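Local coordinates for insecticidal crystal protein Cry7Cal (Bacillus thuringiensis, PDB 5ZI1) that is an insecticidal three-domain crystal toxin active against locusts, probably recognising gut-cell receptors and opening pores in the cell membrane through its N-terminal helical domain, at residues Val191-Tyr194 with Lys195-Leu198; Tyr215-Phe218 with Arg219-Thr223. All coordinates share one frame; numbering follows the deposited sequence.

How the contacts relate
Contact 1 (191-198) and contact 2 (215-223) are single-helix contacts on helix 169-202 and helix 208-227, which follow each other in the chain of the N-terminal helical domain. Their centres lie about 11 Å apart and they touch directly. Leu198 and Phe218 pack with CD2 3.5 Å from CD2, and Tyr194 reaches across so that its OH lies 3.2 Å from Arg219 CG. Contact 1 thus supplies aromatic and aliphatic cover for the next helix, with its lysines and Glu196 on exposed or partly exposed positions, whereas contact 2 is buried and sends Asn216, Arg217, Arg219 and Arg220 toward partners beyond the bundle, at Phe254, Asp256 and Glu283.

Contact 1: Val191-Tyr194 with Lys195-Leu198; sequences VKWY and KEGL
Leu198 lies against Tyr194 one helical turn earlier: its CD1 comes 3.5 Å from Tyr194 CE2, and its CG sits over one face of the ring, displaced toward the rim. The ring is swung to this place because its CG stands anti to the backbone N (chi1 173°), which turns the phenol outward, far enough toward the next turn for Leu198 to reach its face. A large flat ring and a branched aliphatic suit this side of the helix, which faces helix 208-227: Tyr194 also packs on Arg219 and Leu227, and Leu198 on Tyr215 and Phe218. All this belongs to helix 169-202 of the delta-endotoxin N-terminal domain, the helical bundle of three-domain Cry toxins, and the contact follows mostly the i to i+4 pattern of an alpha-helix.

On the more polar side, Lys192 and Glu196 run side by side. Lys192 NZ is 4.1 Å from Glu196 OE2, beyond a salt bridge, although the opposite charges probably still attract. The same OE2 lies over the centre of the Trp193 indole, an i to i+3 contact, 4.2 Å above its plane. Val191 meets the aliphatic part of Lys195, CG1 to CE 3.8 Å, and the extended chain runs alongside the valine.

Beneath these side chains run four backbone bonds, among them Lys195 N to Val191 O at 2.9 Å and Gly197 N to Trp193 O at 3.0 Å, the latter nearly straight at 172°. Farther out, the Trp193 ring meets that of His189 and touches Glu137, while Val191 packs on Leu230, Ala490 and Ser491.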
ATOM      1  N   VAL A 191      -9.922   5.301   7.682  1.00 43.78           N
ATOM      2  CA  VAL A 191     -10.529   5.299   6.356  1.00 45.19           C
ATOM      3  C   VAL A 191     -11.401   6.530   6.171  1.00 46.39           C
ATOM      4  O   VAL A 191     -11.267   7.252   5.179  1.00 49.54           O
ATOM      5  CB  VAL A 191     -11.301   3.990   6.125  1.00 47.31           C
ATOM      6  CG1 VAL A 191     -12.135   4.066   4.865  1.00 46.05           C
ATOM      7  CG2 VAL A 191     -10.304   2.857   6.008  1.00 44.57           C
ATOM      8  N   LYS A 192     -12.280   6.810   7.142  1.00 45.84           N
ATOM      9  CA  LYS A 192     -13.180   7.959   7.061  1.00 47.04           C
ATOM     10  C   LYS A 192     -12.426   9.259   6.784  1.00 46.86           C
ATOM     11  O   LYS A 192     -12.782  10.015   5.877  1.00 49.56           O
ATOM     12  CB  LYS A 192     -13.979   8.064   8.361  1.00 48.08           C
ATOM     13  CG  LYS A 192     -14.643   9.407   8.637  1.00 47.97           C
ATOM     14  CD  LYS A 192     -15.260   9.384  10.051  1.00 60.67           C
ATOM     15  CE  LYS A 192     -16.273  10.506  10.277  1.00 61.42           C
ATOM     16  NZ  LYS A 192     -17.398  10.417   9.303  1.00 72.10           N
ATOM     17  N   TRP A 193     -11.376   9.535   7.552  1.00 43.12           N
ATOM     18  CA  TRP A 193     -10.665  10.790   7.370  1.00 48.48           C
ATOM     19  C   TRP A 193      -9.686  10.765   6.202  1.00 49.61           C
ATOM     20  O   TRP A 193      -9.383  11.832   5.660  1.00 49.62           O
ATOM     21  CB  TRP A 193      -9.982  11.182   8.680  1.00 49.35           C
ATOM     22  CG  TRP A 193     -11.023  11.687   9.634  1.00 52.64           C
ATOM     23  CD1 TRP A 193     -11.726  10.953  10.546  1.00 51.55           C
ATOM     24  CD2 TRP A 193     -11.543  13.017   9.708  1.00 50.27           C
ATOM     25  NE1 TRP A 193     -12.625  11.746  11.200  1.00 49.14           N
ATOM     26  CE2 TRP A 193     -12.533  13.021  10.708  1.00 56.12           C
ATOM     27  CE3 TRP A 193     -11.256  14.214   9.034  1.00 54.33           C
ATOM     28  CZ2 TRP A 193     -13.239  14.170  11.057  1.00 51.23           C
ATOM     29  CZ3 TRP A 193     -11.959  15.355   9.383  1.00 52.03           C
ATOM     30  CH2 TRP A 193     -12.939  15.321  10.383  1.00 53.50           C
ATOM     31  N   TYR A 194      -9.223   9.586   5.768  1.00 49.27           N
ATOM     32  CA  TYR A 194      -8.537   9.508   4.478  1.00 46.16           C
ATOM     33  C   TYR A 194      -9.460   9.962   3.359  1.00 48.13           C
ATOM     34  O   TYR A 194      -9.080  10.776   2.507  1.00 46.69           O
ATOM     35  CB  TYR A 194      -8.045   8.083   4.196  1.00 45.47           C
ATOM     36  CG  TYR A 194      -7.478   7.927   2.782  1.00 42.02           C
ATOM     37  CD1 TYR A 194      -6.205   8.374   2.484  1.00 43.11           C
ATOM     38  CD2 TYR A 194      -8.230   7.357   1.754  1.00 46.99           C
ATOM     39  CE1 TYR A 194      -5.679   8.278   1.200  1.00 47.48           C
ATOM     40  CE2 TYR A 194      -7.714   7.232   0.457  1.00 41.26           C
ATOM     41  CZ  TYR A 194      -6.432   7.707   0.190  1.00 48.54           C
ATOM     42  OH  TYR A 194      -5.866   7.615  -1.068  1.00 47.99           O
ATOM     43  N   LYS A 195     -10.689   9.436   3.351  1.00 48.64           N
ATOM     44  CA  LYS A 195     -11.656   9.780   2.314  1.00 51.38           C
ATOM     45  C   LYS A 195     -12.126  11.224   2.424  1.00 52.70           C
ATOM     46  O   LYS A 195     -12.491  11.833   1.410  1.00 49.15           O
ATOM     47  CB  LYS A 195     -12.851   8.832   2.385  1.00 44.60           C
ATOM     48  CG  LYS A 195     -12.544   7.417   1.909  1.00 47.95           C
ATOM     49  CD  LYS A 195     -13.800   6.541   1.963  1.00 56.20           C
ATOM     50  CE  LYS A 195     -13.538   5.107   1.492  1.00 57.67           C
ATOM     51  NZ  LYS A 195     -14.766   4.249   1.625  1.00 70.92           N
ATOM     52  N   GLU A 196     -12.138  11.790   3.633  1.00 48.92           N
ATOM     53  CA  GLU A 196     -12.597  13.162   3.763  1.00 48.44           C
ATOM     54  C   GLU A 196     -11.542  14.147   3.271  1.00 47.98           C
ATOM     55  O   GLU A 196     -11.872  15.088   2.546  1.00 48.72           O
ATOM     56  CB  GLU A 196     -12.997  13.451   5.211  1.00 46.52           C
ATOM     57  CG  GLU A 196     -14.241  14.306   5.301  1.00 59.11           C
ATOM     58  CD  GLU A 196     -15.058  14.017   6.546  1.00 67.18           C
ATOM     59  OE1 GLU A 196     -15.807  14.909   6.990  1.00 78.13           O
ATOM     60  OE2 GLU A 196     -14.950  12.893   7.083  1.00 64.96           O
ATOM     61  N   GLY A 197     -10.276  13.948   3.655  1.00 45.55           N
ATOM     62  CA  GLY A 197      -9.200  14.742   3.075  1.00 45.57           C
ATOM     63  C   GLY A 197      -9.179  14.655   1.560  1.00 48.24           C
ATOM     64  O   GLY A 197      -9.013  15.668   0.865  1.00 42.73           O
ATOM     65  N   LEU A 198      -9.374  13.449   1.023  1.00 43.58           N
ATOM     66  CA  LEU A 198      -9.532  13.320  -0.417  1.00 45.36           C
ATOM     67  C   LEU A 198     -10.689  14.175  -0.909  1.00 47.59           C
ATOM     68  O   LEU A 198     -10.538  14.956  -1.857  1.00 48.64           O
ATOM     69  CB  LEU A 198      -9.728  11.858  -0.797  1.00 48.30           C
ATOM     70  CG  LEU A 198      -8.430  11.076  -1.008  1.00 45.36           C
ATOM     71  CD1 LEU A 198      -8.724   9.780  -1.711  1.00 45.15           C
ATOM     72  CD2 LEU A 198      -7.438  11.918  -1.806  1.00 41.08           C
TER

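Contact 2: Tyr215-Phe218 with Arg219-Thr223; sequences YNRF and RREMT
Arg219 grips Asn216 side-on, with two nitrogens on one oxygen: NH2 is 3.1 Å and NE 3.3 Å from Asn216 OD1. NH2 uses a lone pair in the amide's carbonyl plane, while NE comes in tilted from it; a flat guanidinium with adjacent N-H groups suits such a double grip. Asn216 ND2 bonds in turn to Phe254 O, so both ends of the amide are held and its rotation is fixed. Arg219 NH1 pairs with Glu283, and Arg220 and Arg217 both with Asp256, whose negative charge probably offsets the closeness of the two arginines.

Among the aromatic contacts, Tyr215 CE1 lies over one face of the Arg219 guanidinium, the planes 90° apart. Met222 CG, anti to its carbonyl carbon (chi1 -60°), is thereby put over the Phe218 ring, 3.6 Å from its centroid, in a CH-pi contact. The bend at chi2 (-59°) then carries SD off obliquely to 4.9 Å from that centroid, a Met-aromatic contact.

Backbone bonds join the turns, from Arg219 N to Tyr215 O through Met222 N to Phe218 O at 2.8 Å. Thr223 OG1 and its own N reach Arg219 O from opposite faces of the carbonyl plane.

Phe218 and Met222 pack on neighbouring helices, while Asn216 and the arginines bond to the chain that follows the bundle, an arrangement consistent with the interface between the helical domain and the next domain of three-domain Cry toxins.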
ATOM      1  N   TYR A 215      -4.399  16.596  -4.856  1.00 40.24           N
ATOM      2  CA  TYR A 215      -5.228  15.459  -4.503  1.00 44.63           C
ATOM      3  C   TYR A 215      -4.428  14.163  -4.609  1.00 48.90           C
ATOM      4  O   TYR A 215      -4.404  13.353  -3.678  1.00 42.15           O
ATOM      5  CB  TYR A 215      -6.436  15.453  -5.429  1.00 41.99           C
ATOM      6  CG  TYR A 215      -7.362  14.263  -5.303  1.00 49.24           C
ATOM      7  CD1 TYR A 215      -7.102  13.080  -5.990  1.00 40.55           C
ATOM      8  CD2 TYR A 215      -8.535  14.350  -4.546  1.00 43.36           C
ATOM      9  CE1 TYR A 215      -7.960  12.024  -5.923  1.00 43.70           C
ATOM     10  CE2 TYR A 215      -9.408  13.276  -4.457  1.00 44.54           C
ATOM     11  CZ  TYR A 215      -9.117  12.121  -5.141  1.00 46.85           C
ATOM     12  OH  TYR A 215      -9.975  11.056  -5.063  1.00 44.14           O
ATOM     13  N   ASN A 216      -3.709  13.980  -5.719  1.00 45.78           N
ATOM     14  CA  ASN A 216      -2.941  12.755  -5.866  1.00 43.19           C
ATOM     15  C   ASN A 216      -1.785  12.696  -4.878  1.00 43.00           C
ATOM     16  O   ASN A 216      -1.427  11.608  -4.399  1.00 42.28           O
ATOM     17  CB  ASN A 216      -2.429  12.620  -7.290  1.00 44.66           C
ATOM     18  CG  ASN A 216      -1.709  11.316  -7.506  1.00 50.58           C
ATOM     19  OD1 ASN A 216      -2.332  10.229  -7.468  1.00 42.70           O
ATOM     20  ND2 ASN A 216      -0.376  11.397  -7.695  1.00 43.08           N
ATOM     21  N   ARG A 217      -1.200  13.844  -4.545  1.00 42.35           N
ATOM     22  CA  ARG A 217      -0.097  13.830  -3.593  1.00 45.13           C
ATOM     23  C   ARG A 217      -0.565  13.380  -2.216  1.00 39.53           C
ATOM     24  O   ARG A 217       0.169  12.697  -1.495  1.00 39.10           O
ATOM     25  CB  ARG A 217       0.552  15.207  -3.502  1.00 39.57           C
ATOM     26  CG  ARG A 217       1.722  15.224  -2.539  1.00 42.88           C
ATOM     27  CD  ARG A 217       2.446  16.565  -2.495  1.00 49.69           C
ATOM     28  NE  ARG A 217       3.036  16.922  -3.783  1.00 53.46           N
ATOM     29  CZ  ARG A 217       2.555  17.869  -4.579  1.00 56.42           C
ATOM     30  NH1 ARG A 217       3.155  18.133  -5.738  1.00 50.59           N
ATOM     31  NH2 ARG A 217       1.471  18.550  -4.208  1.00 51.93           N
ATOM     32  N   PHE A 218      -1.768  13.795  -1.818  1.00 41.92           N
ATOM     33  CA  PHE A 218      -2.326  13.341  -0.557  1.00 42.78           C
ATOM     34  C   PHE A 218      -2.553  11.839  -0.590  1.00 41.62           C
ATOM     35  O   PHE A 218      -2.132  11.115   0.320  1.00 43.05           O
ATOM     36  CB  PHE A 218      -3.618  14.095  -0.293  1.00 42.06           C
ATOM     37  CG  PHE A 218      -4.340  13.665   0.931  1.00 43.80           C
ATOM     38  CD1 PHE A 218      -4.052  14.226   2.157  1.00 44.81           C
ATOM     39  CD2 PHE A 218      -5.362  12.730   0.852  1.00 47.20           C
ATOM     40  CE1 PHE A 218      -4.754  13.843   3.286  1.00 45.18           C
ATOM     41  CE2 PHE A 218      -6.056  12.350   1.970  1.00 42.28           C
ATOM     42  CZ  PHE A 218      -5.757  12.905   3.191  1.00 42.96           C
ATOM     43  N   ARG A 219      -3.175  11.346  -1.663  1.00 40.04           N
ATOM     44  CA  ARG A 219      -3.366   9.907  -1.811  1.00 44.16           C
ATOM     45  C   ARG A 219      -2.038   9.161  -1.725  1.00 44.90           C
ATOM     46  O   ARG A 219      -1.918   8.171  -0.995  1.00 46.27           O
ATOM     47  CB  ARG A 219      -4.070   9.610  -3.133  1.00 45.35           C
ATOM     48  CG  ARG A 219      -3.952   8.169  -3.602  1.00 43.97           C
ATOM     49  CD  ARG A 219      -4.953   7.881  -4.725  1.00 43.11           C
ATOM     50  NE  ARG A 219      -4.774   8.800  -5.847  1.00 38.41           N
ATOM     51  CZ  ARG A 219      -5.703   9.043  -6.775  1.00 49.86           C
ATOM     52  NH1 ARG A 219      -6.898   8.421  -6.718  1.00 40.13           N
ATOM     53  NH2 ARG A 219      -5.445   9.919  -7.760  1.00 37.25           N
ATOM     54  N   ARG A 220      -1.015   9.641  -2.439  1.00 45.50           N
ATOM     55  CA  ARG A 220       0.247   8.907  -2.478  1.00 41.30           C
ATOM     56  C   ARG A 220       0.901   8.874  -1.110  1.00 40.82           C
ATOM     57  O   ARG A 220       1.243   7.801  -0.604  1.00 45.82           O
ATOM     58  CB  ARG A 220       1.204   9.526  -3.493  1.00 41.45           C
ATOM     59  CG  ARG A 220       2.523   8.801  -3.541  1.00 41.14           C
ATOM     60  CD  ARG A 220       3.436   9.370  -4.618  1.00 46.67           C
ATOM     61  NE  ARG A 220       4.030  10.635  -4.192  1.00 48.93           N
ATOM     62  CZ  ARG A 220       3.667  11.826  -4.659  1.00 45.65           C
ATOM     63  NH1 ARG A 220       2.713  11.925  -5.582  1.00 42.23           N
ATOM     64  NH2 ARG A 220       4.269  12.916  -4.204  1.00 50.46           N
ATOM     65  N   GLU A 221       1.062  10.037  -0.483  1.00 38.75           N
ATOM     66  CA  GLU A 221       1.756  10.088   0.800  1.00 42.22           C
ATOM     67  C   GLU A 221       0.946   9.426   1.920  1.00 43.36           C
ATOM     68  O   GLU A 221       1.523   8.733   2.766  1.00 40.78           O
ATOM     69  CB  GLU A 221       2.096  11.534   1.146  1.00 42.17           C
ATOM     70  CG  GLU A 221       3.161  12.160   0.183  1.00 45.87           C
ATOM     71  CD  GLU A 221       3.762  13.431   0.745  1.00 54.25           C
ATOM     72  OE1 GLU A 221       3.485  13.733   1.927  1.00 57.35           O
ATOM     73  OE2 GLU A 221       4.510  14.139   0.019  1.00 62.36           O
ATOM     74  N   MET A 222      -0.382   9.624   1.950  1.00 38.54           N
ATOM     75  CA  MET A 222      -1.191   9.057   3.038  1.00 48.76           C
ATOM     76  C   MET A 222      -1.422   7.565   2.880  1.00 43.32           C
ATOM     77  O   MET A 222      -1.697   6.883   3.876  1.00 47.06           O
ATOM     78  CB  MET A 222      -2.543   9.764   3.157  1.00 40.64           C
ATOM     79  CG  MET A 222      -2.403  11.237   3.432  1.00 40.13           C
ATOM     80  SD  MET A 222      -1.506  11.536   4.964  1.00 49.32           S
ATOM     81  CE  MET A 222      -2.822  11.137   6.148  1.00 53.12           C
ATOM     82  N   THR A 223      -1.336   7.054   1.652  1.00 44.81           N
ATOM     83  CA  THR A 223      -1.232   5.614   1.460  1.00 41.24           C
ATOM     84  C   THR A 223      -0.035   5.068   2.225  1.00 47.83           C
ATOM     85  O   THR A 223      -0.156   4.088   2.981  1.00 45.40           O
ATOM     86  CB  THR A 223      -1.129   5.316  -0.035  1.00 46.23           C
ATOM     87  OG1 THR A 223      -2.358   5.706  -0.665  1.00 48.21           O
ATOM     88  CG2 THR A 223      -0.866   3.837  -0.305  1.00 48.50           C
TER